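Local coordinates for protein malyl-CoA lyase/beta-methylmalyl-CoA lyase (PDB 5UGR) that belongs to the HpcH/HpaI aldolase/citrate lyase family of TIM-barrel enzymes and carries a magnesium ion on acidic side chains, at residues Asp236-Thr239 with Ser240-Arg244; Asp262-Asn265 with Glu266-Pro270. All blocks are in the same frame, centred on the assembly; numbering follows the deposited sequence.

Overall arrangement
Contacts 1 and 2 are local i to i+4 contacts on successive outer helices of one TIM barrel, 235-248 and 259-268, with centres about 11 Å apart and on the same side of the chain's centre. Both are partly buried, and both reach the second subunit. They also meet each other: Tyr238 OH packs 3.5 Å from Ala264 CB, and Phe268 CZ lies 3.5 Å from Ala242 O. Contact 1 sits within its helix, where regular backbone bonds are joined, in one conformer of an arginine, by packing along a threonine methyl. Contact 2 runs from its helix into the following loop, where a threonine hydroxyl takes up the carbonyl of Asn265.

Contact 1 (Asp236-Thr239 with Ser240-Arg244); sequences DGYT and SAARR
Thr239 and Arg243, one turn apart, run alongside each other in the same direction. Arg243 is modelled in two conformers, and the packing of its guanidinium belongs to one of them, so it is tentative. In that conformer the methyl CG2 of Thr239 lies over one face of the Arg243 guanidinium, 3.4 Å above its plane and displaced toward the rim; its distance to Arg243 CZ is 3.6 Å. This is apolar packing against a flat cationic group. The arginine aliphatic chain, extended from CG to NE, first passes the threonine carbonyl, with Arg243 CG 3.4 Å from Thr239 O, and then reaches the methyl. On the threonine, CG2 stands anti to the backbone N, while OG1 (chi1 -66°) is turned back toward the start of the helix and hydrogen-bonds to Pro235 O.

A second, looser pair lies on another side of the turn: Tyr238 CE1 approaches Ala242 CB obliquely at 4.3 Å. Beneath both pairs the backbone is regular alpha-helix. Arg243 N donates to Thr239 O at 2.8 Å, with an N-H...O angle of 169°, and the amides of Ser240, Ala241 and Ala242 make the equivalent bonds four residues back. This is helix 235-248, the connecting helix of the beta-alpha-beta unit that links barrel strands 223-226 and 252-255.

On the inner side of the helix Tyr238, whose CG is anti to the backbone N (chi1 -177°), reaches Trp254 O on the second of those strands with a hydrogen bond from its OH. Its ring also packs on Leu263 of helix 259-268. At the first turn, Asp234 OD1 accepts a hydrogen bond from Gly237 N. Arg244 NH1 hydrogen-bonds to Ser187 O of the second subunit, and Arg244 NE forms a salt bridge with Asp204 of its own chain.

Contact 2 (Asp262-Asn265 with Glu266-Pro270); sequences DLAN and EVFTP
Asp262 O accepts the amide of Glu266 at 2.9 Å, one of the i to i+4 backbone bonds of helix 259-268. Leu263 O next receives Val267 N, and the valine methyl CG2 lies 3.4 Å from that same oxygen. Val267 O in turn accepts a hydrogen bond from Arg175 NH2 of the second subunit. Ala264 O takes Phe268 N at 3.0 Å; Phe268 CD2 also approaches this carbonyl, 3.2 Å away, placing the oxygen at the ring edge near its plane. One face of the phenylalanine ring carries Val267 CG1, 3.9 Å above its centre.

At Asn265 the pattern changes. Its carbonyl oxygen is gripped by Thr269 OG1 at 2.6 Å, whereas Thr269 N supplies a weak bond, 3.3 Å long and bent to 127°. With chi1 at -68°, Thr269 has OG1 beside its own backbone N, which brings hydroxyl and amide to one acceptor. That hydroxyl also bonds to Arg15 NH1, and the Asn265 amide group is held by Ser16 OG and Lys35 O. A threonine side chain thus supplements a weak amide bond near the C-terminal end of TIM-barrel helix 259-268, as the chain enters the short loop to helix 272-291.

Contact 1 (Asp236-Thr239 with Ser240-Arg244)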
loop_
_atom_site.group_PDB
_atom_site.type_symbol
_atom_site.label_atom_id
_atom_site.label_comp_id
_atom_site.label_asym_id
_atom_site.label_seq_id
_atom_site.Cartn_x
_atom_site.Cartn_y
_atom_site.Cartn_z
ATOM N N ASP A 236 22.857 -36.729 15.033
ATOM C CA ASP A 236 22.957 -35.771 16.085
ATOM C C ASP A 236 22.795 -34.326 15.586
ATOM O O ASP A 236 22.120 -33.500 16.219
ATOM C CB ASP A 236 24.310 -35.852 16.765
ATOM C CG ASP A 236 24.533 -37.133 17.572
ATOM O OD1 ASP A 236 23.617 -37.891 17.868
ATOM O OD2 ASP A 236 25.698 -37.396 17.897
ATOM N N GLY A 237 23.400 -34.032 14.454
ATOM C CA GLY A 237 23.227 -32.738 13.852
ATOM C C GLY A 237 21.793 -32.490 13.375
ATOM O O GLY A 237 21.255 -31.373 13.514
ATOM N N TYR A 238 21.150 -33.510 12.807
ATOM C CA TYR A 238 19.748 -33.390 12.404
ATOM C C TYR A 238 18.916 -33.047 13.617
ATOM O O TYR A 238 18.066 -32.116 13.560
ATOM C CB TYR A 238 19.233 -34.672 11.752
ATOM C CG TYR A 238 17.831 -34.574 11.263
ATOM C CD1 TYR A 238 16.735 -34.753 12.115
ATOM C CD2 TYR A 238 17.555 -34.247 9.941
ATOM C CE1 TYR A 238 15.427 -34.605 11.653
ATOM C CE2 TYR A 238 16.240 -34.096 9.490
ATOM C CZ TYR A 238 15.188 -34.289 10.331
ATOM O OH TYR A 238 13.891 -34.108 9.886
ATOM N N THR A 239 19.090 -33.827 14.687
ATOM C CA THR A 239 18.284 -33.673 15.889
ATOM C C THR A 239 18.513 -32.289 16.511
ATOM O O THR A 239 17.567 -31.629 16.957
ATOM C CB THR A 239 18.576 -34.790 16.891
ATOM O OG1 THR A 239 18.133 -36.026 16.307
ATOM C CG2 THR A 239 17.833 -34.589 18.175
ATOM N N SER A 240 19.768 -31.819 16.528
ATOM C CA SER A 240 20.038 -30.477 17.021
ATOM C C SER A 240 19.290 -29.416 16.198
ATOM O O SER A 240 18.642 -28.521 16.747
ATOM C CB SER A 240 21.549 -30.181 17.017
ATOM O OG SER A 240 21.809 -28.809 17.216
ATOM N N ALA A 241 19.375 -29.504 14.882
ATOM C CA ALA A 241 18.695 -28.555 14.016
ATOM C C ALA A 241 17.170 -28.586 14.233
ATOM O O ALA A 241 16.505 -27.540 14.286
ATOM C CB ALA A 241 18.991 -28.852 12.548
ATOM N N ALA A 242 16.629 -29.807 14.343
ATOM C CA ALA A 242 15.196 -29.981 14.581
ATOM C C ALA A 242 14.774 -29.402 15.922
ATOM O O ALA A 242 13.741 -28.696 15.967
ATOM C CB ALA A 242 14.825 -31.444 14.485
ATOM N N ARG A 243 15.503 -29.727 17.003
ATOM C CA ARG A 243 15.134 -29.211 18.286
ATOM C C ARG A 243 15.264 -27.704 18.363
ATOM O O ARG A 243 14.495 -27.050 19.078
ATOM C CB ARG A 243 15.942 -29.895 19.389
ATOM C CG ARG A 243 15.504 -31.336 19.637
ATOM C CD ARG A 243 16.449 -32.067 20.614
ATOM N NE ARG A 243 15.879 -33.356 20.970
ATOM C CZ ARG A 243 16.546 -34.377 21.515
ATOM N NH1 ARG A 243 15.867 -35.489 21.754
ATOM N NH2 ARG A 243 17.849 -34.292 21.821
ATOM N N ARG A 244 16.230 -27.139 17.640
ATOM C CA ARG A 244 16.426 -25.692 17.643
ATOM C C ARG A 244 15.210 -24.984 17.000
ATOM O O ARG A 244 14.607 -24.071 17.599
ATOM C CB ARG A 244 17.734 -25.297 16.943
ATOM C CG ARG A 244 17.909 -23.818 16.827
ATOM C CD ARG A 244 19.268 -23.336 16.320
ATOM N NE ARG A 244 19.552 -23.721 14.951
ATOM C CZ ARG A 244 20.299 -24.755 14.568
ATOM N NH1 ARG A 244 20.915 -25.559 15.435
ATOM N NH2 ARG A 244 20.479 -24.963 13.282
#

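Contact 2 (Asp262-Asn265 with Glu266-Pro270)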
loop_
_atom_site.group_PDB
_atom_site.type_symbol
_atom_site.label_atom_id
_atom_site.label_comp_id
_atom_site.label_asym_id
_atom_site.label_seq_id
_atom_site.Cartn_x
_atom_site.Cartn_y
_atom_site.Cartn_z
ATOM N N ASP A 262 11.938 -40.839 11.709
ATOM C CA ASP A 262 11.715 -41.095 13.134
ATOM C C ASP A 262 12.269 -39.925 13.958
ATOM O O ASP A 262 11.714 -39.574 15.013
ATOM C CB ASP A 262 12.386 -42.404 13.565
ATOM C CG ASP A 262 11.615 -43.643 13.117
ATOM O OD1 ASP A 262 10.477 -43.551 12.618
ATOM O OD2 ASP A 262 12.198 -44.732 13.230
ATOM N N LEU A 263 13.357 -39.325 13.480
ATOM C CA LEU A 263 13.996 -38.224 14.222
ATOM C C LEU A 263 13.039 -37.016 14.273
ATOM O O LEU A 263 12.820 -36.449 15.342
ATOM C CB LEU A 263 15.359 -37.820 13.664
ATOM C CG LEU A 263 16.432 -38.882 13.562
ATOM C CD1 LEU A 263 17.652 -38.338 12.888
ATOM C CD2 LEU A 263 16.761 -39.393 14.935
ATOM N N ALA A 264 12.417 -36.684 13.131
ATOM C CA ALA A 264 11.447 -35.568 13.069
ATOM C C ALA A 264 10.217 -35.908 13.869
ATOM O O ALA A 264 9.706 -35.062 14.646
ATOM C CB ALA A 264 11.082 -35.235 11.634
ATOM N N ASN A 265 9.712 -37.142 13.702
ATOM C CA ASN A 265 8.535 -37.481 14.476
ATOM C C ASN A 265 8.723 -37.348 15.964
ATOM O O ASN A 265 7.803 -36.911 16.692
ATOM C CB ASN A 265 8.044 -38.864 14.118
ATOM C CG ASN A 265 7.328 -38.902 12.741
ATOM O OD1 ASN A 265 6.932 -37.886 12.188
ATOM N ND2 ASN A 265 7.183 -40.095 12.188
ATOM N N GLU A 266 9.891 -37.758 16.450
ATOM C CA GLU A 266 10.136 -37.692 17.895
ATOM C C GLU A 266 10.239 -36.233 18.373
ATOM O O GLU A 266 9.653 -35.861 19.388
ATOM C CB GLU A 266 11.442 -38.415 18.247
ATOM C CG GLU A 266 11.777 -38.312 19.745
ATOM C CD GLU A 266 12.655 -39.463 20.261
ATOM O OE1 GLU A 266 13.748 -39.697 19.682
ATOM O OE2 GLU A 266 12.244 -40.129 21.256
ATOM N N VAL A 267 10.994 -35.397 17.633
ATOM C CA VAL A 267 11.243 -34.041 18.099
ATOM C C VAL A 267 9.957 -33.218 18.108
ATOM O O VAL A 267 9.725 -32.474 19.081
ATOM C CB VAL A 267 12.295 -33.357 17.207
ATOM C CG1 VAL A 267 12.315 -31.853 17.422
ATOM C CG2 VAL A 267 13.657 -33.949 17.493
ATOM N N PHE A 268 9.115 -33.358 17.066
ATOM C CA PHE A 268 7.969 -32.478 16.888
ATOM C C PHE A 268 6.654 -33.019 17.472
ATOM O O PHE A 268 5.595 -32.402 17.302
ATOM C CB PHE A 268 7.801 -32.112 15.405
ATOM C CG PHE A 268 8.942 -31.292 14.858
ATOM C CD1 PHE A 268 9.009 -29.935 15.112
ATOM C CD2 PHE A 268 9.962 -31.868 14.164
ATOM C CE1 PHE A 268 10.059 -29.183 14.619
ATOM C CE2 PHE A 268 11.011 -31.125 13.671
ATOM C CZ PHE A 268 11.091 -29.775 13.928
ATOM N N THR A 269 6.716 -34.162 18.159
ATOM C CA THR A 269 5.599 -34.576 19.002
ATOM C C THR A 269 5.398 -33.488 20.093
ATOM O O THR A 269 6.335 -33.142 20.781
ATOM C CB THR A 269 5.920 -35.937 19.571
ATOM O OG1 THR A 269 5.904 -36.883 18.492
ATOM C CG2 THR A 269 4.848 -36.370 20.593
ATOM N N PRO A 270 4.164 -32.984 20.281
ATOM C CA PRO A 270 3.976 -32.000 21.376
ATOM C C PRO A 270 4.179 -32.624 22.754
ATOM O O PRO A 270 3.959 -33.830 22.912
ATOM C CB PRO A 270 2.530 -31.521 21.194
ATOM C CG PRO A 270 1.878 -32.535 20.326
ATOM C CD PRO A 270 2.941 -33.195 19.507
#